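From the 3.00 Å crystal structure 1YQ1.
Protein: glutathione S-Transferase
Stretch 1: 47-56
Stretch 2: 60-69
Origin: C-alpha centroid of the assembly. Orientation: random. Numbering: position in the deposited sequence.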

ATOM      1  N   THR A  47       3.225   1.224  20.240  1.00 54.27           N
ATOM      2  CA  THR A  47       3.057   2.106  19.098  1.00 52.20           C
ATOM      3  C   THR A  47       1.823   1.585  18.373  1.00 52.84           C
ATOM      4  O   THR A  47       1.680   0.381  18.198  1.00 53.71           O
ATOM      5  N   PRO A  48       0.916   2.481  17.949  1.00 53.09           N
ATOM      6  CA  PRO A  48      -0.337   2.166  17.246  1.00 53.21           C
ATOM      7  C   PRO A  48      -0.441   0.797  16.532  1.00 52.95           C
ATOM      8  O   PRO A  48      -1.397   0.039  16.764  1.00 54.26           O
HETATM    9  N   MSE A  49       0.518   0.496  15.657  1.00 49.45           N
HETATM   10  CA  MSE A  49       0.563  -0.777  14.940  1.00 46.56           C
HETATM   11  C   MSE A  49       1.988  -1.272  15.020  1.00 45.84           C
HETATM   12  O   MSE A  49       2.560  -1.724  14.028  1.00 44.53           O
ATOM     13  N   LYS A  50       2.545  -1.144  16.221  1.00 45.04           N
ATOM     14  CA  LYS A  50       3.908  -1.531  16.552  1.00 42.67           C
ATOM     15  C   LYS A  50       4.937  -1.257  15.448  1.00 43.12           C
ATOM     16  O   LYS A  50       5.761  -2.115  15.134  1.00 42.99           O
ATOM     17  N   GLN A  51       4.892  -0.056  14.873  1.00 42.86           N
ATOM     18  CA  GLN A  51       5.834   0.319  13.814  1.00 44.74           C
ATOM     19  C   GLN A  51       5.858   1.819  13.516  1.00 44.47           C
ATOM     20  O   GLN A  51       4.838   2.492  13.609  1.00 44.75           O
ATOM     21  N   LEU A  52       7.036   2.323  13.159  1.00 43.64           N
ATOM     22  CA  LEU A  52       7.222   3.719  12.797  1.00 45.22           C
ATOM     23  C   LEU A  52       7.143   3.829  11.279  1.00 47.36           C
ATOM     24  O   LEU A  52       7.339   2.846  10.582  1.00 50.49           O
ATOM     25  N   PRO A  53       6.902   5.033  10.738  1.00 48.77           N
ATOM     26  CA  PRO A  53       6.700   6.317  11.409  1.00 47.69           C
ATOM     27  C   PRO A  53       5.298   6.461  11.957  1.00 46.40           C
ATOM     28  O   PRO A  53       4.408   5.671  11.634  1.00 45.23           O
ATOM     29  N   VAL A  54       5.112   7.485  12.784  1.00 45.16           N
ATOM     30  CA  VAL A  54       3.813   7.753  13.375  1.00 43.17           C
ATOM     31  C   VAL A  54       3.519   9.246  13.348  1.00 43.37           C
ATOM     32  O   VAL A  54       4.297  10.061  13.843  1.00 43.48           O
ATOM     33  N   LEU A  55       2.399   9.598  12.736  1.00 43.23           N
ATOM     34  CA  LEU A  55       1.999  10.983  12.685  1.00 44.08           C
ATOM     35  C   LEU A  55       1.294  11.284  13.991  1.00 45.98           C
ATOM     36  O   LEU A  55       0.528  10.461  14.512  1.00 44.58           O
ATOM     37  N   ASN A  56       1.577  12.473  14.515  1.00 48.20           N
ATOM     38  CA  ASN A  56       0.974  12.957  15.745  1.00 48.54           C
ATOM     39  C   ASN A  56       0.480  14.358  15.481  1.00 47.44           C
ATOM     40  O   ASN A  56       1.234  15.204  15.006  1.00 47.14           O
ATOM     41  N   PHE A  60      -3.244  12.296  18.489  1.00 48.14           N
ATOM     42  CA  PHE A  60      -4.022  11.686  17.421  1.00 47.01           C
ATOM     43  C   PHE A  60      -2.882  10.976  16.712  1.00 47.49           C
ATOM     44  O   PHE A  60      -1.877  11.609  16.380  1.00 49.55           O
ATOM     45  N   GLU A  61      -2.994   9.673  16.494  1.00 46.26           N
ATOM     46  CA  GLU A  61      -1.886   8.995  15.845  1.00 45.66           C
ATOM     47  C   GLU A  61      -2.267   8.309  14.551  1.00 44.64           C
ATOM     48  O   GLU A  61      -3.377   7.787  14.420  1.00 45.04           O
ATOM     49  N   LEU A  62      -1.342   8.325  13.595  1.00 41.60           N
ATOM     50  CA  LEU A  62      -1.562   7.682  12.314  1.00 40.88           C
ATOM     51  C   LEU A  62      -0.341   6.815  12.053  1.00 42.75           C
ATOM     52  O   LEU A  62       0.746   7.322  11.781  1.00 42.91           O
ATOM     53  N   PRO A  63      -0.515   5.482  12.122  1.00 44.13           N
ATOM     54  CA  PRO A  63       0.523   4.465  11.926  1.00 44.55           C
ATOM     55  C   PRO A  63       1.072   4.002  10.560  1.00 45.24           C
ATOM     56  O   PRO A  63       1.850   3.048  10.539  1.00 46.76           O
ATOM     57  N   GLN A  64       0.721   4.615   9.434  1.00 43.44           N
ATOM     58  CA  GLN A  64       1.302   4.103   8.185  1.00 44.11           C
ATOM     59  C   GLN A  64       1.963   5.123   7.270  1.00 44.17           C
ATOM     60  O   GLN A  64       1.409   6.184   7.027  1.00 46.53           O
ATOM     61  N   SER A  65       3.141   4.805   6.745  1.00 41.89           N
ATOM     62  CA  SER A  65       3.810   5.743   5.852  1.00 41.91           C
ATOM     63  C   SER A  65       2.812   6.216   4.787  1.00 41.18           C
ATOM     64  O   SER A  65       2.632   7.413   4.562  1.00 41.65           O
ATOM     65  N   GLY A  66       2.153   5.261   4.145  1.00 39.84           N
ATOM     66  CA  GLY A  66       1.192   5.589   3.112  1.00 37.70           C
ATOM     67  C   GLY A  66      -0.054   6.268   3.637  1.00 36.21           C
ATOM     68  O   GLY A  66      -0.575   7.184   2.998  1.00 34.94           O
ATOM     69  N   ALA A  67      -0.545   5.812   4.787  1.00 34.69           N
ATOM     70  CA  ALA A  67      -1.735   6.403   5.383  1.00 33.79           C
ATOM     71  C   ALA A  67      -1.387   7.845   5.749  1.00 34.92           C
ATOM     72  O   ALA A  67      -2.112   8.789   5.430  1.00 37.07           O
ATOM     73  N   ILE A  68      -0.246   8.002   6.402  1.00 35.00           N
ATOM     74  CA  ILE A  68       0.236   9.299   6.819  1.00 34.24           C
ATOM     75  C   ILE A  68       0.417  10.212   5.628  1.00 34.25           C
ATOM     76  O   ILE A  68      -0.019  11.349   5.667  1.00 36.55           O
ATOM     77  N   LEU A  69       1.050   9.738   4.564  1.00 33.04           N
ATOM     78  CA  LEU A  69       1.218  10.599   3.392  1.00 34.40           C
ATOM     79  C   LEU A  69      -0.127  11.099   2.852  1.00 35.58           C
ATOM     80  O   LEU A  69      -0.402  12.299   2.862  1.00 37.79           O
TER

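The contact is built around a short antiparallel pairing and two prolines of stretch 1 that close over what follows it. Leu55 and Leu62 form the hydrogen-bonded pair: Leu55 N donates to Leu62 O and Leu62 N to Leu55 O, both at 3.0 Å. That register puts the two leucines on one face of the sheet and Asn56 and Glu61 on the other.

On the leucine face both side chains take chi1 t and chi2 p, and their bases meet, Leu55 CB to Leu62 CB at 3.8 Å. Ile68, one helical turn past the N-cap residue Gln64, points toward stretch 1 with chi1 m and chi2 t. Its extended arm works as a wedge: Ile68 CG1 lies 3.9 Å from Leu55 CB, while the tip, Ile68 CD1, reaches Pro53 CG at 4.0 Å and Pro53 O at 3.6 Å. Pro53, after a cis peptide bond, also sets its ring near the start of the helix, with Pro53 CG 4.2 Å from Ser65 CA.

Pro63 is the bump of the second stretch, and Pro48 and Met49 make its socket. Both point toward it: Pro48 CB touches Pro63 CB at 3.6 Å, and the selenium of Met49, a selenomethionine stretched out as m, t, t, rests 3.7 Å from Pro63 CG. The same SE comes within 3.8 Å of Gln64 OE1; the CA-to-CB bond of Gln64 points away, but its m, m side chain brings the end back.

On the face of Asn56 and Glu61, Glu61 lays its carboxylate carbon CD 3.6 Å from Pro48 CG, and Val54, chi1 t, places CG1 4.0 Å from Glu61 CB. Where the carbonyls crowd, water 1 lies 2.9 Å from Pro53 O and 2.4 Å from Pro63 O, hydrogen-bonded to both, but with more acceptors in reach than it has protons.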

ATOM      1  CB  THR A  47       4.284   2.042  18.197  1.00 50.86           C
ATOM      2  OG1 THR A  47       5.453   2.300  18.982  1.00 49.68           O
ATOM      3  CG2 THR A  47       4.202   3.072  17.111  1.00 50.35           C
ATOM      4  CB  PRO A  48      -0.488   3.349  16.294  1.00 55.00           C
ATOM      5  CG  PRO A  48       0.002   4.486  17.138  1.00 54.86           C
ATOM      6  CD  PRO A  48       1.242   3.915  17.807  1.00 54.24           C
HETATM    7  CB  MSE A  49       0.183  -0.604  13.483  1.00 47.62           C
HETATM    8  CG  MSE A  49      -1.253  -0.242  13.279  1.00 51.03           C
HETATM    9 SE   MSE A  49      -1.673  -0.174  11.417  1.00 60.02          SE
HETATM   10  CE  MSE A  49      -3.582   0.074  11.568  1.00 53.35           C
ATOM     11  CB  LYS A  50       3.916  -2.997  16.961  1.00 39.73           C
ATOM     12  CG  LYS A  50       2.747  -3.344  17.862  1.00 39.41           C
ATOM     13  CD  LYS A  50       2.816  -4.774  18.389  1.00 40.05           C
ATOM     14  CE  LYS A  50       1.485  -5.220  18.974  1.00 38.53           C
ATOM     15  NZ  LYS A  50       1.064  -4.353  20.107  1.00 39.58           N
ATOM     16  CB  GLN A  51       5.517  -0.441  12.511  1.00 44.51           C
ATOM     17  CG  GLN A  51       6.508  -1.557  12.149  1.00 46.28           C
ATOM     18  CD  GLN A  51       7.822  -1.049  11.548  1.00 48.03           C
ATOM     19  OE1 GLN A  51       8.723  -1.830  11.235  1.00 48.41           O
ATOM     20  NE2 GLN A  51       7.928   0.256  11.379  1.00 49.59           N
ATOM     21  CB  LEU A  52       8.579   4.202  13.290  1.00 44.42           C
ATOM     22  CG  LEU A  52       8.503   4.909  14.647  1.00 44.44           C
ATOM     23  CD1 LEU A  52       7.484   4.233  15.559  1.00 41.33           C
ATOM     24  CD2 LEU A  52       9.883   4.943  15.264  1.00 43.68           C
ATOM     25  CB  PRO A  53       6.976   7.316  10.296  1.00 47.78           C
ATOM     26  CG  PRO A  53       6.305   6.654   9.137  1.00 47.65           C
ATOM     27  CD  PRO A  53       6.720   5.185   9.281  1.00 48.65           C
ATOM     28  CB  VAL A  54       3.741   7.232  14.832  1.00 39.52           C
ATOM     29  CG1 VAL A  54       2.424   7.586  15.462  1.00 36.66           C
ATOM     30  CG2 VAL A  54       3.913   5.753  14.841  1.00 38.07           C
ATOM     31  CB  LEU A  55       1.036  11.240  11.530  1.00 43.16           C
ATOM     32  CG  LEU A  55       0.343  12.610  11.489  1.00 40.56           C
ATOM     33  CD1 LEU A  55       1.345  13.688  11.144  1.00 41.70           C
ATOM     34  CD2 LEU A  55      -0.753  12.585  10.447  1.00 40.83           C
ATOM     35  CB  ASN A  56       2.000  13.005  16.870  1.00 51.18           C
ATOM     36  CG  ASN A  56       2.357  11.641  17.373  1.00 55.53           C
ATOM     37  OD1 ASN A  56       1.579  11.020  18.111  1.00 56.11           O
ATOM     38  ND2 ASN A  56       3.535  11.143  16.967  1.00 55.49           N
ATOM     39  CB  PHE A  60      -4.647  12.725  16.483  1.00 45.75           C
ATOM     40  CG  PHE A  60      -5.091  12.147  15.159  1.00 46.80           C
ATOM     41  CD1 PHE A  60      -6.269  11.395  15.066  1.00 47.06           C
ATOM     42  CD2 PHE A  60      -4.292  12.283  14.015  1.00 46.66           C
ATOM     43  CE1 PHE A  60      -6.643  10.779  13.859  1.00 45.26           C
ATOM     44  CE2 PHE A  60      -4.656  11.671  12.801  1.00 45.12           C
ATOM     45  CZ  PHE A  60      -5.833  10.918  12.730  1.00 45.33           C
ATOM     46  CB  GLU A  61      -1.289   7.979  16.800  1.00 47.89           C
ATOM     47  CG  GLU A  61      -1.561   8.289  18.249  1.00 50.45           C
ATOM     48  CD  GLU A  61      -0.885   7.311  19.173  1.00 50.96           C
ATOM     49  OE1 GLU A  61       0.359   7.374  19.270  1.00 50.65           O
ATOM     50  OE2 GLU A  61      -1.600   6.485  19.787  1.00 50.81           O
ATOM     51  CB  LEU A  62      -1.721   8.713  11.214  1.00 37.43           C
ATOM     52  CG  LEU A  62      -2.330   8.112   9.957  1.00 35.00           C
ATOM     53  CD1 LEU A  62      -3.774   7.740  10.226  1.00 33.24           C
ATOM     54  CD2 LEU A  62      -2.231   9.100   8.826  1.00 34.52           C
ATOM     55  CB  PRO A  63      -0.024   3.291  12.729  1.00 41.94           C
ATOM     56  CG  PRO A  63      -1.468   3.387  12.454  1.00 41.24           C
ATOM     57  CD  PRO A  63      -1.754   4.854  12.618  1.00 43.01           C
ATOM     58  CB  GLN A  64       0.249   3.338   7.384  1.00 46.23           C
ATOM     59  CG  GLN A  64      -0.130   1.980   7.979  1.00 46.85           C
ATOM     60  CD  GLN A  64       0.982   0.951   7.904  1.00 44.00           C
ATOM     61  OE1 GLN A  64       0.998   0.007   8.684  1.00 44.62           O
ATOM     62  NE2 GLN A  64       1.905   1.118   6.960  1.00 42.17           N
ATOM     63  CB  SER A  65       5.007   5.077   5.165  1.00 43.57           C
ATOM     64  OG  SER A  65       4.691   4.675   3.833  1.00 47.96           O
ATOM     65  CB  ALA A  67      -2.136   5.625   6.612  1.00 30.95           C
ATOM     66  CB  ILE A  68       1.560   9.158   7.580  1.00 34.12           C
ATOM     67  CG1 ILE A  68       1.302   8.434   8.900  1.00 32.61           C
ATOM     68  CG2 ILE A  68       2.161  10.521   7.847  1.00 35.22           C
ATOM     69  CD1 ILE A  68       2.512   7.811   9.499  1.00 32.40           C
ATOM     70  CB  LEU A  69       1.959   9.864   2.276  1.00 33.04           C
ATOM     71  CG  LEU A  69       3.464   9.672   2.431  1.00 31.31           C
ATOM     72  CD1 LEU A  69       3.989   8.941   1.219  1.00 32.11           C
ATOM     73  CD2 LEU A  69       4.144  11.021   2.564  1.00 31.32           C
TER
HETATM   74  O   HOH W   1       4.165   2.852  11.166  1.00 23.56           O